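Local coordinates for protein chitinase (Chromobacterium violaceum, PDB 4TXG) that is a family 18 glycosyl hydrolase that probably cleaves the glycosidic bonds of chitin, at residues V600-K612 / Y622-F636. Numbering follows the deposited sequence.
Sequences VMFWELAGDYDWK and YFIGTTLTSLLYNTF
Strand, loop and hairpin pack here against a helix, with Asp608 and Asp610 accepting backbone N-H groups at and just before the start of helix 627-636; the last strand of the TIM barrel, 600-603, runs on into a two-stranded hairpin, and the helix then folds back antiparallel over that strand. Asp608 CG, anti to its backbone N (chi1 -161°), swings the carboxylate to two consecutive helix amides: Leu628 N gives a 2.9 Å bond to the syn lone pair of OD1, and Thr629 N donates almost straight (171°) to OD2, tilted out of the carboxylate plane. OD1 also accepts from Tyr609 N, above that plane. These amides, together with the helix dipole, would favour a charged carboxylate. One residue before the helix, Thr626 N reaches Asp610 OD2 at 2.8 Å from above the carboxylate plane. Thr627 N donates to Tyr609 O, while Thr627 OG1 lies 2.7 Å from Tyr609 O and 2.8 Å from Asp610 OD1. Thr627 CB sits over a face of the Tyr609 ring, and Leu628 packs obliquely against the same ring.

In the antiparallel hairpin, Asp610 and Phe623 form a hydrogen-bonded pair. On the face shared by Trp611 and Tyr622, the indole edge meets the phenol face, planes at 78°. At the first helical turn Phe602 CZ abuts Thr629 OG1, which is hydrogen-bonded to Tyr463; further along, Val600 CG1 touches Leu632 CD1 at 4.0 Å and CG2 meets the edge of Phe636. Helix 582-594 packs against Val600, Thr627 and Leu632, its Glu582 bonding Tyr609 OH; helix 522-530 lies against Tyr609, Tyr622 and Ile624, and strand 600-603 pairs with strands 155-161 and 457-462.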
loop_
_atom_site.group_PDB
_atom_site.type_symbol
_atom_site.label_atom_id
_atom_site.label_comp_id
_atom_site.label_asym_id
_atom_site.label_seq_id
_atom_site.Cartn_x
_atom_site.Cartn_y
_atom_site.Cartn_z
ATOM N N VAL A 600 1.084 10.822 0.999
ATOM C CA VAL A 600 1.086 10.073 2.240
ATOM C C VAL A 600 -0.314 9.538 2.500
ATOM O O VAL A 600 -1.305 10.241 2.278
ATOM C CB VAL A 600 1.545 10.954 3.437
ATOM C CG1 VAL A 600 1.423 10.197 4.745
ATOM C CG2 VAL A 600 2.986 11.448 3.245
ATOM N N MET A 601 -0.389 8.287 2.953
ATOM C CA MET A 601 -1.642 7.666 3.340
ATOM C C MET A 601 -1.524 7.371 4.838
ATOM O O MET A 601 -0.424 7.169 5.328
ATOM C CB MET A 601 -1.884 6.397 2.505
ATOM C CG MET A 601 -3.011 5.492 2.976
ATOM S SD MET A 601 -2.410 4.350 4.252
ATOM C CE MET A 601 -1.563 3.124 3.240
ATOM N N PHE A 602 -2.627 7.378 5.580
ATOM C CA PHE A 602 -2.534 6.958 6.976
ATOM C C PHE A 602 -3.738 6.130 7.405
ATOM O O PHE A 602 -4.861 6.335 6.936
ATOM C CB PHE A 602 -2.344 8.178 7.904
ATOM C CG PHE A 602 -3.330 9.283 7.679
ATOM C CD1 PHE A 602 -4.532 9.296 8.358
ATOM C CD2 PHE A 602 -3.051 10.313 6.799
ATOM C CE1 PHE A 602 -5.445 10.317 8.162
ATOM C CE2 PHE A 602 -3.967 11.340 6.600
ATOM C CZ PHE A 602 -5.163 11.336 7.282
ATOM N N TRP A 603 -3.460 5.150 8.264
ATOM C CA TRP A 603 -4.473 4.367 8.950
ATOM C C TRP A 603 -4.355 4.697 10.431
ATOM O O TRP A 603 -3.275 4.490 10.983
ATOM C CB TRP A 603 -4.232 2.868 8.733
ATOM C CG TRP A 603 -5.247 2.029 9.420
ATOM C CD1 TRP A 603 -5.303 1.730 10.754
ATOM C CD2 TRP A 603 -6.384 1.415 8.820
ATOM N NE1 TRP A 603 -6.413 0.964 11.020
ATOM C CE2 TRP A 603 -7.087 0.744 9.846
ATOM C CE3 TRP A 603 -6.879 1.355 7.508
ATOM C CZ2 TRP A 603 -8.259 0.025 9.603
ATOM C CZ3 TRP A 603 -8.034 0.639 7.271
ATOM C CH2 TRP A 603 -8.714 -0.016 8.311
ATOM N N GLU A 604 -5.391 5.205 11.099
ATOM C CA GLU A 604 -6.685 5.601 10.548
ATOM C C GLU A 604 -7.011 6.983 11.110
ATOM O O GLU A 604 -6.382 7.425 12.073
ATOM C CB GLU A 604 -7.785 4.606 10.945
ATOM C CG GLU A 604 -7.841 4.415 12.467
ATOM C CD GLU A 604 -9.014 3.584 12.947
ATOM O OE1 GLU A 604 -8.789 2.427 13.381
ATOM O OE2 GLU A 604 -10.154 4.092 12.912
ATOM N N LEU A 605 -8.001 7.654 10.532
ATOM C CA LEU A 605 -8.337 9.018 10.937
ATOM C C LEU A 605 -8.604 9.145 12.443
ATOM O O LEU A 605 -8.161 10.101 13.084
ATOM C CB LEU A 605 -9.543 9.510 10.138
ATOM C CG LEU A 605 -9.188 9.945 8.711
ATOM C CD1 LEU A 605 -10.409 9.875 7.793
ATOM C CD2 LEU A 605 -8.633 11.364 8.738
ATOM N N ALA A 606 -9.291 8.164 13.017
ATOM C CA ALA A 606 -9.691 8.245 14.425
ATOM C C ALA A 606 -8.519 8.170 15.406
ATOM O O ALA A 606 -8.686 8.443 16.597
ATOM C CB ALA A 606 -10.693 7.154 14.746
ATOM N N GLY A 607 -7.342 7.796 14.922
ATOM C CA GLY A 607 -6.179 7.704 15.790
ATOM C C GLY A 607 -5.405 9.002 15.976
ATOM O O GLY A 607 -4.555 9.094 16.864
ATOM N N ASP A 608 -5.671 10.000 15.137
ATOM C CA ASP A 608 -4.962 11.284 15.236
ATOM C C ASP A 608 -5.434 12.014 16.497
ATOM O O ASP A 608 -6.510 11.711 17.028
ATOM C CB ASP A 608 -5.207 12.124 13.980
ATOM C CG ASP A 608 -4.177 13.236 13.789
ATOM O OD1 ASP A 608 -3.284 13.413 14.647
ATOM O OD2 ASP A 608 -4.281 13.939 12.761
ATOM N N TYR A 609 -4.644 12.972 16.976
ATOM C CA TYR A 609 -4.850 13.492 18.324
ATOM C C TYR A 609 -4.781 15.012 18.446
ATOM O O TYR A 609 -4.227 15.687 17.586
ATOM C CB TYR A 609 -3.819 12.866 19.271
ATOM C CG TYR A 609 -2.367 13.172 18.934
ATOM C CD1 TYR A 609 -1.754 14.336 19.404
ATOM C CD2 TYR A 609 -1.605 12.291 18.174
ATOM C CE1 TYR A 609 -0.431 14.619 19.114
ATOM C CE2 TYR A 609 -0.269 12.566 17.886
ATOM C CZ TYR A 609 0.306 13.733 18.358
ATOM O OH TYR A 609 1.622 14.023 18.078
ATOM N N ASP A 610 -5.367 15.527 19.527
ATOM C CA ASP A 610 -5.197 16.906 19.977
ATOM C C ASP A 610 -5.265 16.949 21.495
ATOM O O ASP A 610 -5.864 16.071 22.126
ATOM C CB ASP A 610 -6.277 17.835 19.407
ATOM C CG ASP A 610 -5.924 18.393 18.042
ATOM O OD1 ASP A 610 -4.781 18.860 17.847
ATOM O OD2 ASP A 610 -6.812 18.383 17.167
ATOM N N TRP A 611 -4.666 17.976 22.082
ATOM C CA TRP A 611 -4.842 18.231 23.503
ATOM C C TRP A 611 -6.208 18.854 23.746
ATOM O O TRP A 611 -6.558 19.864 23.132
ATOM C CB TRP A 611 -3.744 19.150 24.040
ATOM C CG TRP A 611 -3.861 19.418 25.515
ATOM C CD1 TRP A 611 -4.306 20.563 26.106
ATOM C CD2 TRP A 611 -3.533 18.517 26.581
ATOM N NE1 TRP A 611 -4.267 20.437 27.478
ATOM C CE2 TRP A 611 -3.802 19.189 27.791
ATOM C CE3 TRP A 611 -3.043 17.208 26.629
ATOM C CZ2 TRP A 611 -3.595 18.592 29.039
ATOM C CZ3 TRP A 611 -2.835 16.621 27.865
ATOM C CH2 TRP A 611 -3.105 17.314 29.052
ATOM N N LYS A 612 -6.977 18.250 24.642
ATOM C CA LYS A 612 -8.304 18.762 24.974
ATOM C C LYS A 612 -8.351 19.243 26.420
ATOM O O LYS A 612 -8.545 18.452 27.336
ATOM C CB LYS A 612 -9.362 17.683 24.731
ATOM C CG LYS A 612 -9.383 17.172 23.299
ATOM C CD LYS A 612 -9.813 18.276 22.349
ATOM C CE LYS A 612 -9.834 17.795 20.913
ATOM N NZ LYS A 612 -10.210 18.890 19.977
ATOM N N TYR A 622 -5.159 14.150 26.101
ATOM C CA TYR A 622 -5.244 13.999 24.657
ATOM C C TYR A 622 -6.463 13.175 24.268
ATOM O O TYR A 622 -6.898 12.290 24.999
ATOM C CB TYR A 622 -3.988 13.338 24.087
ATOM C CG TYR A 622 -2.758 14.210 24.104
ATOM C CD1 TYR A 622 -2.502 15.099 23.067
ATOM C CD2 TYR A 622 -1.845 14.137 25.152
ATOM C CE1 TYR A 622 -1.369 15.898 23.070
ATOM C CE2 TYR A 622 -0.698 14.927 25.162
ATOM C CZ TYR A 622 -0.473 15.806 24.119
ATOM O OH TYR A 622 0.648 16.602 24.122
ATOM N N PHE A 623 -7.005 13.466 23.097
ATOM C CA PHE A 623 -8.148 12.726 22.598
ATOM C C PHE A 623 -8.135 12.893 21.091
ATOM O O PHE A 623 -7.155 13.396 20.528
ATOM C CB PHE A 623 -9.452 13.235 23.227
ATOM C CG PHE A 623 -10.628 12.290 23.075
ATOM C CD1 PHE A 623 -10.562 10.992 23.562
ATOM C CD2 PHE A 623 -11.793 12.711 22.453
ATOM C CE1 PHE A 623 -11.638 10.123 23.426
ATOM C CE2 PHE A 623 -12.877 11.855 22.319
ATOM C CZ PHE A 623 -12.795 10.560 22.805
ATOM N N ILE A 624 -9.217 12.474 20.452
ATOM C CA ILE A 624 -9.344 12.532 19.006
ATOM C C ILE A 624 -9.094 13.944 18.482
ATOM O O ILE A 624 -9.663 14.913 18.993
ATOM C CB ILE A 624 -10.748 12.064 18.582
ATOM C CG1 ILE A 624 -10.956 10.594 18.960
ATOM C CG2 ILE A 624 -10.975 12.316 17.102
ATOM C CD1 ILE A 624 -12.396 10.108 18.739
ATOM N N GLY A 625 -8.228 14.064 17.479
ATOM C CA GLY A 625 -7.902 15.370 16.940
ATOM C C GLY A 625 -7.219 15.285 15.597
ATOM O O GLY A 625 -7.345 14.284 14.894
ATOM N N THR A 626 -6.496 16.340 15.235
ATOM C CA THR A 626 -5.932 16.418 13.889
ATOM C C THR A 626 -4.479 16.890 13.837
ATOM O O THR A 626 -4.047 17.420 12.819
ATOM C CB THR A 626 -6.759 17.372 12.991
ATOM O OG1 THR A 626 -6.725 18.697 13.540
ATOM C CG2 THR A 626 -8.209 16.900 12.877
ATOM N N THR A 627 -3.721 16.695 14.912
ATOM C CA THR A 627 -2.339 17.199 14.949
ATOM C C THR A 627 -1.453 16.664 13.814
ATOM O O THR A 627 -0.780 17.437 13.124
ATOM C CB THR A 627 -1.678 16.881 16.299
ATOM O OG1 THR A 627 -2.323 17.650 17.317
ATOM C CG2 THR A 627 -0.189 17.241 16.279
ATOM N N LEU A 628 -1.455 15.354 13.600
ATOM C CA LEU A 628 -0.556 14.786 12.596
ATOM C C LEU A 628 -0.992 15.125 11.161
ATOM O O LEU A 628 -0.167 15.469 10.313
ATOM C CB LEU A 628 -0.442 13.270 12.771
ATOM C CG LEU A 628 0.081 12.817 14.135
ATOM C CD1 LEU A 628 0.253 11.301 14.156
ATOM C CD2 LEU A 628 1.394 13.516 14.505
ATOM N N THR A 629 -2.287 15.046 10.893
ATOM C CA THR A 629 -2.791 15.423 9.580
ATOM C C THR A 629 -2.566 16.914 9.327
ATOM O O THR A 629 -2.261 17.319 8.207
ATOM C CB THR A 629 -4.274 15.059 9.446
ATOM O OG1 THR A 629 -4.396 13.631 9.500
ATOM C CG2 THR A 629 -4.838 15.552 8.126
ATOM N N SER A 630 -2.690 17.730 10.374
ATOM C CA SER A 630 -2.455 19.163 10.232
ATOM C C SER A 630 -0.993 19.453 9.909
ATOM O O SER A 630 -0.680 20.358 9.126
ATOM C CB SER A 630 -2.870 19.916 11.500
ATOM O OG SER A 630 -4.279 19.871 11.671
ATOM N N LEU A 631 -0.098 18.687 10.522
ATOM C CA LEU A 631 1.326 18.830 10.240
ATOM C C LEU A 631 1.616 18.449 8.796
ATOM O O LEU A 631 2.344 19.158 8.101
ATOM C CB LEU A 631 2.163 17.974 11.193
ATOM C CG LEU A 631 3.675 17.922 10.936
ATOM C CD1 LEU A 631 4.303 19.305 10.989
ATOM C CD2 LEU A 631 4.339 16.985 11.956
ATOM N N LEU A 632 1.047 17.333 8.344
ATOM C CA LEU A 632 1.215 16.925 6.948
ATOM C C LEU A 632 0.683 18.002 5.990
ATOM O O LEU A 632 1.358 18.401 5.034
ATOM C CB LEU A 632 0.503 15.594 6.685
ATOM C CG LEU A 632 1.135 14.341 7.281
ATOM C CD1 LEU A 632 0.187 13.157 7.137
ATOM C CD2 LEU A 632 2.473 14.051 6.620
ATOM N N TYR A 633 -0.535 18.463 6.247
ATOM C CA TYR A 633 -1.152 19.459 5.384
ATOM C C TYR A 633 -0.391 20.785 5.375
ATOM O O TYR A 633 -0.196 21.393 4.318
ATOM C CB TYR A 633 -2.609 19.712 5.790
ATOM C CG TYR A 633 -3.219 20.793 4.942
ATOM C CD1 TYR A 633 -3.509 20.561 3.603
ATOM C CD2 TYR A 633 -3.451 22.062 5.457
ATOM C CE1 TYR A 633 -4.030 21.555 2.805
ATOM C CE2 TYR A 633 -3.970 23.066 4.667
ATOM C CZ TYR A 633 -4.263 22.806 3.343
ATOM O OH TYR A 633 -4.781 23.804 2.548
ATOM N N ASN A 634 0.026 21.250 6.548
ATOM C CA ASN A 634 0.749 22.518 6.626
ATOM C C ASN A 634 2.093 22.436 5.907
ATOM O O ASN A 634 2.558 23.408 5.319
ATOM C CB ASN A 634 0.953 22.933 8.086
ATOM C CG ASN A 634 -0.334 23.420 8.736
ATOM O OD1 ASN A 634 -1.207 23.982 8.065
ATOM N ND2 ASN A 634 -0.460 23.205 10.043
ATOM N N THR A 635 2.706 21.262 5.953
ATOM C CA THR A 635 3.964 21.033 5.260
ATOM C C THR A 635 3.761 20.991 3.744
ATOM O O THR A 635 4.515 21.606 2.994
ATOM C CB THR A 635 4.609 19.725 5.731
ATOM O OG1 THR A 635 4.805 19.783 7.152
ATOM C CG2 THR A 635 5.946 19.496 5.036
ATOM N N PHE A 636 2.724 20.285 3.295
ATOM C CA PHE A 636 2.547 20.032 1.863
ATOM C C PHE A 636 1.736 21.096 1.096
ATOM O O PHE A 636 1.632 21.015 -0.130
ATOM C CB PHE A 636 1.884 18.660 1.667
ATOM C CG PHE A 636 2.722 17.497 2.141
ATOM C CD1 PHE A 636 4.111 17.581 2.174
ATOM C CD2 PHE A 636 2.110 16.301 2.522
ATOM C CE1 PHE A 636 4.882 16.505 2.594
ATOM C CE2 PHE A 636 2.866 15.219 2.950
ATOM C CZ PHE A 636 4.265 15.318 2.984
HETATM O O HOH W 1 -8.741 12.848 12.665
HETATM O O HOH W 2 -6.434 13.568 11.217
HETATM O O HOH W 3 -4.678 20.107 15.418
HETATM O O HOH W 4 -8.833 19.487 15.682
#